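Local coordinates for protein TRAS1 ORF2p (Bombyx mori, PDB 1WDU) that forms the N-terminal endonuclease domain of a telomere-specific non-LTR retrotransposon protein, which probably cuts the target DNA into which the element inserts, at residues 22-27 / 50-55; 66-71 / 84-89. The protein carries 1 engineered substitution. All coordinates share one frame; numbering follows the deposited sequence.

Contact 1 of 2, residues 22-27 / 50-55; sequences VLQANL and LIQEPY
Four backbone hydrogen bonds join strands 22-26 and 50-52 as parallel neighbours. L50 N begins the series, donating to L23 O at 2.6 Å nearly along the C=O axis; A25 N to L50 O and Q52 N to A25 O follow, and L27 N to Q52 O closes it at 3.0 Å, just past the strand end. Q24, N26 and Q52 point their amides to one face of the sheet, which L50 shares. The chain of Q52 bends at chi2 (80°) and folds back along its own strand, so that NE2 makes a weak bond to L50 O at 3.1 Å and a full hydrogen bond to S121 OG. From the other strand the extended Q24 reaches a water, which bridges it to Q52: Q24 NE2 donates at 2.5 Å, while the water donates to Q52 OE1 at 3.2 Å. Q24 OE1 is taken by T210. N26 has CG anti to its backbone N (chi1 177°) and lies beside E53, N26 OD1 being 3.3 Å from E53 CB while accepting a bond from Q28 N. E53 OE2 pairs with R29 in a salt bridge, and its side chain borders a bound phosphate, probably from the crystallisation liquor, consistent with the active-site end of a DNase I-like fold. Apolar contacts are few: V22 CG1 meets L50 CG at 3.8 Å, and L27 CD2 lies obliquely against I51 CG2. The two strands are the arms of a beta-alpha-beta unit whose crossover is helix 31-44, which packs on L23; strand 237-241 flanks 20-26, strand 83-87 flanks 48-52, and strand 116-123 meets the Q52 face.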
loop_
_atom_site.group_PDB
_atom_site.type_symbol
_atom_site.label_atom_id
_atom_site.label_comp_id
_atom_site.label_asym_id
_atom_site.label_seq_id
_atom_site.Cartn_x
_atom_site.Cartn_y
_atom_site.Cartn_z
ATOM N N VAL A 22 7.435 -0.898 -7.210
ATOM C CA VAL A 22 6.857 -0.865 -5.871
ATOM C C VAL A 22 6.258 -2.211 -5.459
ATOM O O VAL A 22 5.555 -2.855 -6.241
ATOM C CB VAL A 22 5.730 0.193 -5.775
ATOM C CG1 VAL A 22 5.138 0.202 -4.357
ATOM C CG2 VAL A 22 6.266 1.570 -6.148
ATOM N N LEU A 23 6.524 -2.625 -4.222
ATOM C CA LEU A 23 5.966 -3.874 -3.698
ATOM C C LEU A 23 4.878 -3.559 -2.659
ATOM O O LEU A 23 5.040 -2.653 -1.849
ATOM C CB LEU A 23 7.064 -4.717 -3.028
ATOM C CG LEU A 23 8.319 -5.080 -3.835
ATOM C CD1 LEU A 23 9.248 -5.906 -2.956
ATOM C CD2 LEU A 23 7.938 -5.858 -5.098
ATOM N N GLN A 24 3.767 -4.286 -2.689
ATOM C CA GLN A 24 2.702 -4.077 -1.709
ATOM C C GLN A 24 2.436 -5.427 -1.049
ATOM O O GLN A 24 2.115 -6.391 -1.735
ATOM C CB GLN A 24 1.413 -3.568 -2.370
ATOM C CG GLN A 24 0.303 -3.218 -1.361
ATOM C CD GLN A 24 -0.972 -2.723 -2.030
ATOM O OE1 GLN A 24 -0.935 -1.793 -2.833
ATOM N NE2 GLN A 24 -2.111 -3.344 -1.697
ATOM N N ALA A 25 2.561 -5.501 0.274
ATOM C CA ALA A 25 2.341 -6.772 0.954
ATOM C C ALA A 25 2.007 -6.683 2.433
ATOM O O ALA A 25 2.559 -5.860 3.169
ATOM C CB ALA A 25 3.566 -7.671 0.772
ATOM N N ASN A 26 1.094 -7.552 2.846
ATOM C CA ASN A 26 0.679 -7.662 4.230
ATOM C C ASN A 26 1.440 -8.875 4.750
ATOM O O ASN A 26 1.118 -10.010 4.421
ATOM C CB ASN A 26 -0.827 -7.912 4.338
ATOM C CG ASN A 26 -1.277 -8.111 5.780
ATOM O OD1 ASN A 26 -0.469 -8.450 6.648
ATOM N ND2 ASN A 26 -2.565 -7.912 6.040
ATOM N N LEU A 27 2.456 -8.610 5.556
ATOM C CA LEU A 27 3.325 -9.627 6.129
ATOM C C LEU A 27 2.745 -10.428 7.284
ATOM O O LEU A 27 3.278 -11.485 7.641
ATOM C CB LEU A 27 4.617 -8.959 6.584
ATOM C CG LEU A 27 5.668 -8.655 5.512
ATOM C CD1 LEU A 27 5.043 -8.607 4.131
ATOM C CD2 LEU A 27 6.367 -7.345 5.868
ATOM N N LEU A 50 5.228 -1.052 0.135
ATOM C CA LEU A 50 4.103 -0.538 0.922
ATOM C C LEU A 50 3.676 -1.741 1.761
ATOM O O LEU A 50 3.029 -2.669 1.267
ATOM C CB LEU A 50 2.972 -0.066 0.007
ATOM C CG LEU A 50 3.369 0.998 -1.036
ATOM C CD1 LEU A 50 2.171 1.317 -1.912
ATOM C CD2 LEU A 50 3.878 2.253 -0.361
ATOM N N ILE A 51 4.060 -1.712 3.033
ATOM C CA ILE A 51 3.821 -2.804 3.963
ATOM C C ILE A 51 2.695 -2.628 4.969
ATOM O O ILE A 51 2.358 -1.512 5.360
ATOM C CB ILE A 51 5.096 -3.069 4.792
ATOM C CG1 ILE A 51 6.308 -3.188 3.874
ATOM C CG2 ILE A 51 4.934 -4.336 5.620
ATOM C CD1 ILE A 51 7.631 -3.053 4.621
ATOM N N GLN A 52 2.135 -3.760 5.393
ATOM C CA GLN A 52 1.103 -3.795 6.421
ATOM C C GLN A 52 1.472 -4.936 7.343
ATOM O O GLN A 52 1.960 -5.975 6.886
ATOM C CB GLN A 52 -0.292 -4.068 5.845
ATOM C CG GLN A 52 -0.777 -3.037 4.849
ATOM C CD GLN A 52 -0.177 -3.264 3.489
ATOM O OE1 GLN A 52 -0.224 -4.380 2.970
ATOM N NE2 GLN A 52 0.386 -2.215 2.896
ATOM N N GLU A 53 1.258 -4.737 8.642
ATOM C CA GLU A 53 1.537 -5.769 9.630
ATOM C C GLU A 53 2.978 -6.280 9.622
ATOM O O GLU A 53 3.215 -7.485 9.522
ATOM C CB GLU A 53 0.598 -6.954 9.409
ATOM C CG GLU A 53 -0.871 -6.612 9.484
ATOM C CD GLU A 53 -1.423 -6.736 10.883
ATOM O OE1 GLU A 53 -1.185 -5.829 11.713
ATOM O OE2 GLU A 53 -2.091 -7.756 11.155
ATOM N N PRO A 54 3.961 -5.376 9.717
ATOM C CA PRO A 54 5.349 -5.845 9.721
ATOM C C PRO A 54 5.661 -6.469 11.078
ATOM O O PRO A 54 4.984 -6.195 12.070
ATOM C CB PRO A 54 6.139 -4.567 9.484
ATOM C CG PRO A 54 5.326 -3.563 10.226
ATOM C CD PRO A 54 3.903 -3.909 9.824
ATOM N N TYR A 55 6.676 -7.319 11.126
ATOM C CA TYR A 55 7.042 -7.941 12.386
ATOM C C TYR A 55 7.888 -6.969 13.200
ATOM O O TYR A 55 8.833 -6.373 12.680
ATOM C CB TYR A 55 7.807 -9.243 12.131
ATOM C CG TYR A 55 8.610 -9.723 13.315
ATOM C CD1 TYR A 55 9.964 -9.406 13.434
ATOM C CD2 TYR A 55 8.014 -10.468 14.332
ATOM C CE1 TYR A 55 10.704 -9.815 14.536
ATOM C CE2 TYR A 55 8.747 -10.881 15.445
ATOM C CZ TYR A 55 10.092 -10.551 15.539
ATOM O OH TYR A 55 10.824 -10.946 16.635
HETATM O O HOH W 1 -1.898 -4.829 0.273
#

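Contact 2 of 2, residues 66-71 / 84-89; sequences RGVRVF and AIAVFD
F71 leaves its strand with CG anti to the carbonyl carbon (chi1 -55°), which lays the ring along the neighbouring strand. F71 CB passes 3.9 Å from I85 O. Further out, F71 CD1 comes to 3.5 Å from I85 O, which sits at the ring edge, in its plane, and also accepts the F71 N-H. F71 CE1 then meets V87 CG2 obliquely at 3.9 Å, and beyond the hairpin the side chain touches V94, Q96 and V108. The backbone beneath is antiparallel: R69 with V87 and F71 with I85 are hydrogen-bonded pairs, the straightest bond running from V87 N to R69 O at 2.8 Å, and V70 with A86 is the non-hydrogen-bonded pair between them. On the F71 face R69 bends at chi3 (-78°) and brings its guanidinium past V87 CG1 to the end of the other strand. There R69 NH2 makes a weak bond, 3.3 Å, to D89 O, which lies in the guanidinium plane, and another weak one to L92 O; D89 OD2 instead accepts hydrogen bonds from the backbone N-H groups of D91 and L92. Across the sheet V68 lies alongside F88: V68 CG1 makes an off-centre CH-pi contact 4.2 Å from the F88 ring centroid, 29° off the normal, and V68 CG2 approaches F88 CD2. V70 packs loosely on the methyls of A84 and A86. This is a beta hairpin whose strand 69-72 forms one edge of its sheet, and whose F71, I85 and V87 face strands of the second sheet, as expected of the four-layered alpha/beta sandwich.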
loop_
_atom_site.group_PDB
_atom_site.type_symbol
_atom_site.label_atom_id
_atom_site.label_comp_id
_atom_site.label_asym_id
_atom_site.label_seq_id
_atom_site.Cartn_x
_atom_site.Cartn_y
_atom_site.Cartn_z
ATOM N N ARG A 66 19.025 -3.682 5.764
ATOM C CA ARG A 66 20.265 -3.010 6.145
ATOM C C ARG A 66 20.239 -1.508 5.846
ATOM O O ARG A 66 19.891 -0.704 6.714
ATOM C CB ARG A 66 21.442 -3.667 5.437
ATOM N N GLY A 67 20.615 -1.132 4.626
ATOM C CA GLY A 67 20.619 0.275 4.258
ATOM C C GLY A 67 19.254 0.714 3.757
ATOM O O GLY A 67 19.138 1.566 2.872
ATOM N N VAL A 68 18.217 0.130 4.347
ATOM C CA VAL A 68 16.836 0.409 3.982
ATOM C C VAL A 68 16.167 1.342 4.978
ATOM O O VAL A 68 16.153 1.073 6.177
ATOM C CB VAL A 68 16.023 -0.890 3.940
ATOM C CG1 VAL A 68 14.575 -0.589 3.590
ATOM C CG2 VAL A 68 16.648 -1.851 2.954
ATOM N N ARG A 69 15.601 2.434 4.484
ATOM C CA ARG A 69 14.927 3.366 5.375
ATOM C C ARG A 69 13.480 2.917 5.554
ATOM O O ARG A 69 12.769 2.659 4.577
ATOM C CB ARG A 69 15.006 4.789 4.811
ATOM C CG ARG A 69 16.448 5.242 4.620
ATOM C CD ARG A 69 16.621 6.740 4.448
ATOM N NE ARG A 69 16.303 7.265 3.117
ATOM C CZ ARG A 69 16.481 6.612 1.976
ATOM N NH1 ARG A 69 16.964 5.376 1.986
ATOM N NH2 ARG A 69 16.214 7.213 0.818
ATOM N N VAL A 70 13.055 2.796 6.808
ATOM C CA VAL A 70 11.696 2.368 7.096
ATOM C C VAL A 70 10.925 3.427 7.868
ATOM O O VAL A 70 11.390 3.938 8.884
ATOM C CB VAL A 70 11.682 1.050 7.895
ATOM C CG1 VAL A 70 10.239 0.610 8.150
ATOM C CG2 VAL A 70 12.434 -0.024 7.124
ATOM N N PHE A 71 9.738 3.749 7.371
ATOM C CA PHE A 71 8.879 4.747 7.996
ATOM C C PHE A 71 7.640 4.023 8.455
ATOM O O PHE A 71 6.942 3.396 7.657
ATOM C CB PHE A 71 8.551 5.840 6.984
ATOM C CG PHE A 71 9.774 6.454 6.389
ATOM C CD1 PHE A 71 10.451 5.812 5.350
ATOM C CD2 PHE A 71 10.328 7.609 6.942
ATOM C CE1 PHE A 71 11.668 6.304 4.878
ATOM C CE2 PHE A 71 11.549 8.110 6.475
ATOM C CZ PHE A 71 12.219 7.458 5.447
ATOM N N ALA A 84 3.720 0.405 7.266
ATOM C CA ALA A 84 5.030 0.993 7.101
ATOM C C ALA A 84 5.395 1.111 5.637
ATOM O O ALA A 84 4.813 0.457 4.770
ATOM C CB ALA A 84 6.070 0.164 7.829
ATOM N N ILE A 85 6.368 1.967 5.369
ATOM C CA ILE A 85 6.839 2.154 4.018
ATOM C C ILE A 85 8.358 1.980 4.014
ATOM O O ILE A 85 9.082 2.690 4.715
ATOM C CB ILE A 85 6.443 3.545 3.486
ATOM C CG1 ILE A 85 4.914 3.627 3.368
ATOM C CG2 ILE A 85 7.112 3.798 2.147
ATOM C CD1 ILE A 85 4.369 4.977 2.900
ATOM N N ALA A 86 8.832 1.011 3.239
ATOM C CA ALA A 86 10.267 0.750 3.140
ATOM C C ALA A 86 10.824 1.325 1.844
ATOM O O ALA A 86 10.287 1.096 0.757
ATOM C CB ALA A 86 10.532 -0.751 3.193
ATOM N N VAL A 87 11.900 2.085 1.962
ATOM C CA VAL A 87 12.539 2.666 0.798
ATOM C C VAL A 87 13.892 1.983 0.635
ATOM O O VAL A 87 14.791 2.168 1.456
ATOM C CB VAL A 87 12.737 4.188 0.965
ATOM C CG1 VAL A 87 13.381 4.765 -0.285
ATOM C CG2 VAL A 87 11.381 4.867 1.225
ATOM N N PHE A 88 14.022 1.167 -0.406
ATOM C CA PHE A 88 15.271 0.456 -0.666
ATOM C C PHE A 88 16.225 1.290 -1.524
ATOM O O PHE A 88 17.436 1.059 -1.529
ATOM C CB PHE A 88 14.989 -0.888 -1.355
ATOM C CG PHE A 88 14.034 -1.763 -0.596
ATOM C CD1 PHE A 88 12.655 -1.666 -0.808
ATOM C CD2 PHE A 88 14.500 -2.639 0.375
ATOM C CE1 PHE A 88 11.754 -2.430 -0.057
ATOM C CE2 PHE A 88 13.614 -3.405 1.131
ATOM C CZ PHE A 88 12.238 -3.298 0.915
ATOM N N ASP A 89 15.674 2.256 -2.252
ATOM C CA ASP A 89 16.487 3.117 -3.093
ATOM C C ASP A 89 17.213 4.104 -2.182
ATOM O O ASP A 89 16.604 5.009 -1.612
ATOM C CB ASP A 89 15.604 3.844 -4.111
ATOM C CG ASP A 89 16.406 4.698 -5.078
ATOM O OD1 ASP A 89 15.988 4.820 -6.248
ATOM O OD2 ASP A 89 17.443 5.258 -4.669
#

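Overall arrangement
Both contacts belong to the same six-stranded mixed sheet, where strands 48-52 and 83-87 lie side by side. Contact 1 is deep, its centre about 7 Å from the centre of the chain; contact 2 is partly buried, its centre about 14 Å out, and reaches the sheet edge. A probable hydrogen bond from I51 N to A84 O joins them, together with packing of I51 on A86 and L50 on I85. The inner, parallel pair carries buried amides held by water and hydroxyl partners, and a carboxylate paired with arginine beside the phosphate. In the outer, antiparallel pair apolar contacts prevail, with one arginine reaching a backbone carbonyl at the strand end.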